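Local coordinates for MoaF-like domain-containing protein (Burkholderia vietnamiensis, PDB 5HAL) that is of unknown function but has a calycin-type beta barrel that may bind a small ligand, and has been proposed to be a beta-lactamase, at residues G20-V25 with T31-Y36; A72-E77 with T82-D87. All coordinates share one frame; numbering follows the deposited sequence.

Contact 1: G20-V25 with T31-Y36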
# COMPACT_ATOMS: atom_id res chain seq x y z
N GLY A 20 2.19 -10.38 7.89
CA GLY A 20 1.21 -10.91 8.81
C GLY A 20 0.35 -9.87 9.50
O GLY A 20 -0.33 -10.21 10.48
N LYS A 21 0.33 -8.63 9.01
CA LYS A 21 -0.36 -7.52 9.65
C LYS A 21 -1.16 -6.74 8.61
O LYS A 21 -0.86 -6.78 7.42
CB LYS A 21 0.63 -6.58 10.35
CG LYS A 21 1.36 -7.25 11.53
CD LYS A 21 2.58 -6.42 11.94
CE LYS A 21 3.45 -7.19 12.91
NZ LYS A 21 4.77 -6.51 13.07
N THR A 22 -2.16 -6.00 9.09
CA THR A 22 -3.02 -5.19 8.24
C THR A 22 -2.98 -3.74 8.70
O THR A 22 -2.94 -3.46 9.91
CB THR A 22 -4.46 -5.72 8.25
OG1 THR A 22 -4.46 -7.05 7.71
CG2 THR A 22 -5.40 -4.84 7.41
N PHE A 23 -2.97 -2.82 7.74
CA PHE A 23 -2.86 -1.39 8.01
C PHE A 23 -3.95 -0.65 7.26
O PHE A 23 -4.26 -0.98 6.11
CB PHE A 23 -1.45 -0.87 7.61
CG PHE A 23 -0.37 -1.61 8.31
CD1 PHE A 23 0.10 -1.16 9.54
CD2 PHE A 23 0.10 -2.83 7.81
CE1 PHE A 23 1.06 -1.88 10.24
CE2 PHE A 23 1.06 -3.55 8.49
CZ PHE A 23 1.54 -3.08 9.71
N GLU A 24 -4.53 0.36 7.90
CA GLU A 24 -5.45 1.27 7.23
C GLU A 24 -4.70 2.52 6.79
O GLU A 24 -4.04 3.17 7.60
CB GLU A 24 -6.61 1.64 8.13
CG GLU A 24 -7.60 2.55 7.44
CD GLU A 24 -8.82 2.84 8.29
OE1 GLU A 24 -8.70 3.63 9.26
OE2 GLU A 24 -9.89 2.26 8.01
N VAL A 25 -4.82 2.86 5.51
CA VAL A 25 -4.25 4.09 4.97
C VAL A 25 -5.39 5.02 4.61
O VAL A 25 -6.37 4.60 3.98
CB VAL A 25 -3.33 3.80 3.76
CG1 VAL A 25 -2.01 3.21 4.24
CG2 VAL A 25 -4.00 2.85 2.74
N THR A 31 -9.68 5.76 1.29
CA THR A 31 -9.31 4.95 2.45
C THR A 31 -9.19 3.51 2.00
O THR A 31 -10.03 3.01 1.25
CB THR A 31 -10.34 5.05 3.58
OG1 THR A 31 -10.44 6.41 4.01
CG2 THR A 31 -9.93 4.18 4.76
N ALA A 32 -8.13 2.84 2.44
CA ALA A 32 -7.91 1.46 2.04
C ALA A 32 -7.27 0.69 3.19
O ALA A 32 -6.66 1.27 4.10
CB ALA A 32 -7.03 1.37 0.79
N LEU A 33 -7.42 -0.62 3.13
CA LEU A 33 -6.72 -1.55 4.00
C LEU A 33 -5.65 -2.24 3.17
O LEU A 33 -5.92 -2.67 2.05
CB LEU A 33 -7.70 -2.58 4.59
CG LEU A 33 -8.81 -2.09 5.51
CD1 LEU A 33 -9.85 -3.19 5.79
CD2 LEU A 33 -8.21 -1.63 6.82
N ASN A 34 -4.41 -2.30 3.70
CA ASN A 34 -3.34 -3.08 3.08
C ASN A 34 -3.01 -4.23 4.04
O ASN A 34 -2.50 -3.99 5.15
CB ASN A 34 -2.08 -2.24 2.80
CG ASN A 34 -2.32 -1.00 1.91
OD1 ASN A 34 -1.51 -0.07 1.93
ND2 ASN A 34 -3.40 -1.00 1.14
N ALA A 35 -3.29 -5.47 3.62
CA ALA A 35 -3.15 -6.64 4.48
C ALA A 35 -2.00 -7.49 3.96
O ALA A 35 -2.13 -8.15 2.93
CB ALA A 35 -4.44 -7.47 4.51
N TYR A 36 -0.90 -7.50 4.70
CA TYR A 36 0.30 -8.21 4.27
C TYR A 36 0.24 -9.65 4.74
O TYR A 36 0.22 -9.93 5.94
CB TYR A 36 1.55 -7.50 4.80
CG TYR A 36 1.67 -6.15 4.11
CD1 TYR A 36 2.26 -6.05 2.86
CD2 TYR A 36 1.13 -5.00 4.69
CE1 TYR A 36 2.35 -4.83 2.21
CE2 TYR A 36 1.22 -3.77 4.04
CZ TYR A 36 1.83 -3.70 2.80
OH TYR A 36 1.92 -2.50 2.14

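Contact 2: A72-E77 with T82-D87. With EDO (1,2-ethanediol), chain B.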
# COMPACT_ATOMS: atom_id res chain seq x y z
N ALA A 72 9.95 1.52 1.06
CA ALA A 72 9.38 1.66 -0.28
C ALA A 72 8.72 0.33 -0.67
O ALA A 72 9.38 -0.70 -0.82
CB ALA A 72 10.47 2.05 -1.28
N ILE A 73 7.40 0.37 -0.83
CA ILE A 73 6.59 -0.81 -1.16
C ILE A 73 5.95 -0.55 -2.52
O ILE A 73 5.29 0.49 -2.71
CB ILE A 73 5.53 -1.05 -0.07
CG1 ILE A 73 6.22 -1.11 1.30
CG2 ILE A 73 4.71 -2.32 -0.35
CD1 ILE A 73 5.27 -1.18 2.48
N ALA A 74 6.15 -1.46 -3.47
CA ALA A 74 5.70 -1.23 -4.84
C ALA A 74 5.08 -2.49 -5.42
O ALA A 74 5.47 -3.61 -5.10
CB ALA A 74 6.84 -0.77 -5.78
N TRP A 75 4.10 -2.29 -6.30
CA TRP A 75 3.45 -3.41 -6.95
C TRP A 75 2.75 -2.92 -8.21
O TRP A 75 2.57 -1.71 -8.42
CB TRP A 75 2.45 -4.09 -6.01
CG TRP A 75 1.25 -3.25 -5.65
CD1 TRP A 75 0.10 -3.10 -6.38
CD2 TRP A 75 1.06 -2.48 -4.45
NE1 TRP A 75 -0.78 -2.28 -5.72
CE2 TRP A 75 -0.22 -1.90 -4.52
CE3 TRP A 75 1.86 -2.24 -3.31
CZ2 TRP A 75 -0.72 -1.08 -3.51
CZ3 TRP A 75 1.36 -1.43 -2.31
CH2 TRP A 75 0.07 -0.86 -2.41
N GLN A 76 2.35 -3.87 -9.04
CA GLN A 76 1.58 -3.58 -10.24
C GLN A 76 0.31 -4.41 -10.21
O GLN A 76 0.37 -5.62 -9.95
CB GLN A 76 2.40 -3.87 -11.49
CG GLN A 76 1.71 -3.57 -12.80
CD GLN A 76 2.71 -3.53 -13.95
OE1 GLN A 76 3.70 -4.28 -13.96
NE2 GLN A 76 2.49 -2.62 -14.90
N GLU A 77 -0.81 -3.79 -10.49
CA GLU A 77 -2.11 -4.41 -10.37
C GLU A 77 -2.44 -5.18 -11.65
O GLU A 77 -1.74 -5.07 -12.66
CB GLU A 77 -3.16 -3.34 -10.05
CG GLU A 77 -3.53 -3.34 -8.56
CD GLU A 77 -3.84 -1.98 -7.99
OE1 GLU A 77 -4.65 -1.24 -8.58
OE2 GLU A 77 -3.29 -1.66 -6.92
N THR A 82 0.29 0.92 -11.68
CA THR A 82 1.43 0.76 -10.78
C THR A 82 1.28 1.64 -9.54
O THR A 82 0.72 2.74 -9.60
CB THR A 82 2.77 1.09 -11.45
OG1 THR A 82 2.80 2.47 -11.81
CG2 THR A 82 2.95 0.24 -12.70
N VAL A 83 1.80 1.14 -8.42
CA VAL A 83 1.67 1.80 -7.13
C VAL A 83 3.02 1.78 -6.44
O VAL A 83 3.66 0.73 -6.35
CB VAL A 83 0.61 1.13 -6.24
CG1 VAL A 83 0.52 1.85 -4.89
CG2 VAL A 83 -0.75 1.11 -6.94
N VAL A 84 3.45 2.94 -5.93
CA VAL A 84 4.61 3.05 -5.06
C VAL A 84 4.15 3.70 -3.76
O VAL A 84 3.62 4.82 -3.78
CB VAL A 84 5.74 3.87 -5.70
CG1 VAL A 84 6.88 4.06 -4.70
CG2 VAL A 84 6.24 3.20 -6.96
N HIS A 85 4.36 3.00 -2.64
CA HIS A 85 4.18 3.54 -1.30
C HIS A 85 5.53 3.87 -0.68
O HIS A 85 6.48 3.09 -0.81
CB HIS A 85 3.51 2.53 -0.36
CG HIS A 85 2.03 2.47 -0.46
ND1 HIS A 85 1.24 2.14 0.62
CD2 HIS A 85 1.19 2.66 -1.51
CE1 HIS A 85 -0.03 2.14 0.25
NE2 HIS A 85 -0.09 2.45 -1.04
N ILE A 86 5.60 4.98 0.05
CA ILE A 86 6.66 5.19 1.04
C ILE A 86 5.94 5.24 2.38
O ILE A 86 5.32 6.25 2.73
CB ILE A 86 7.47 6.46 0.78
CG1 ILE A 86 8.06 6.39 -0.63
CG2 ILE A 86 8.59 6.59 1.81
CD1 ILE A 86 8.52 7.69 -1.13
N ASP A 87 6.00 4.14 3.11
CA ASP A 87 5.20 3.94 4.30
C ASP A 87 6.12 3.92 5.51
O ASP A 87 7.01 3.08 5.60
CB ASP A 87 4.38 2.65 4.20
CG ASP A 87 3.22 2.78 3.23
OD1 ASP A 87 2.98 3.91 2.76
OD2 ASP A 87 2.53 1.78 2.94
C1 EDO B . -2.75 3.36 -3.82
O1 EDO B . -2.49 3.06 -2.43
C2 EDO B . -3.99 2.62 -4.29
O2 EDO B . -4.40 3.07 -5.58

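Contact 1: G20-V25 with T31-Y36
Phe23 and Tyr36 meet inside the barrel because both side chains swing to the same rotamer, CG beside the backbone N and anti to the carbonyl carbon (chi1 -57° and -67°). Their rings touch at the edges, Phe23 CD2 lying 3.9 Å from Tyr36 CD2, and the two side chains cross at about a right angle. Tyr36 also lays its ring edge near the carbonyl oxygen of Lys21. On the same inward face Val25 sends CG2 to 3.9 Å from Ala32 CB, while its two methyls pack beside Asn34 OD1.

On the other face Thr22 OG1 sits 3.2 Å from Ala35 CB, and Leu33 CD2 covers Glu24 CB at 3.9 Å. The extended Glu24 side chain crosses the Thr31 methyl at a slant, with CG and OE2 both touching Thr31 CG2; Glu24 OE1 is held by Arg26 in a salt bridge.

Between these faces the backbones are tightly paired. Phe23 and Asn34 exchange bonds in both directions, the one from Asn34 N to Phe23 O being 2.8 Å and nearly straight (168°), and Val25 and Ala32 do the same. Tyr36 N adds a further bond to Lys21 O. Strand 105-114, the last of the chain, pairs beyond Glu24 and strand 42-49 beyond Leu33, so this first hairpin sits where an up-and-down antiparallel barrel closes on itself.

Contact 2: A72-E77 with T82-D87
This is an antiparallel pairing within the beta hairpin of strands 70-76 and 82-88 in the barrel wall, with Trp75, Val83 and His85 turned to the interior and Ala74, Val84, Gln76 and Thr82 on the outer face. Two hydrogen-bonded pairs, Ile73 with His85 and Trp75 with Val83, join the backbones; His85 N to Ile73 O is the shortest of the four bonds at 2.7 Å.

Inside, Trp75 takes the torsion that puts CG between its backbone N and carbonyl carbon (chi1 67°), and the indole thereby lies alongside Val83. Val83 CG1 stands over the six-membered ring, 3.8 Å from its centroid, a CH-pi contact. The far corner of the indole, Trp75 CH2, comes over one face of the His85 imidazole, 3.6 Å from His85 NE2, with the ring planes inclined at 50°.

Hydrogen bonds at the ring edges hold both rings in orientation. Trp75 NE1 gives a nearly straight bond (170°) to Glu77 OE2, in the indole plane and on the anti side of the carboxylate. His85 ND1 donates to Asp87 OD2 at 2.7 Å, here on the syn side, and Ser94 holds the other oxygen of Asp87. The other ring nitrogen, His85 NE2, shares a 2.8 Å hydrogen bond with O1 of a 1,2-ethanediol, probably from the crystallisation liquor. The His-carboxylate hydrogen bond and the diol at the imidazole edge lie inside the barrel, consistent with the interior pocket that calycin-type barrels commonly have.

Overall arrangement
Both contacts are hairpins of one eight-stranded antiparallel barrel whose strands follow each other in chain order. Contact 1 pairs the first two strands and closes before contact 2, which pairs the fifth and sixth, begins; strands 42-49 and 56-67 come between them. Although their centres are about 13 Å apart, the two meet across the interior: Asn34 OD1 packs 3.1 Å from His85 CE1, and Tyr36 OH lies 3.6 Å from Ile73 CD1. The 1,2-ethanediol bound at His85 is also about 5 Å, nearest atoms, from the side chain of Val25. Both hairpins thus help line one interior region, consistent with a ligand pocket of the kind found in calycins.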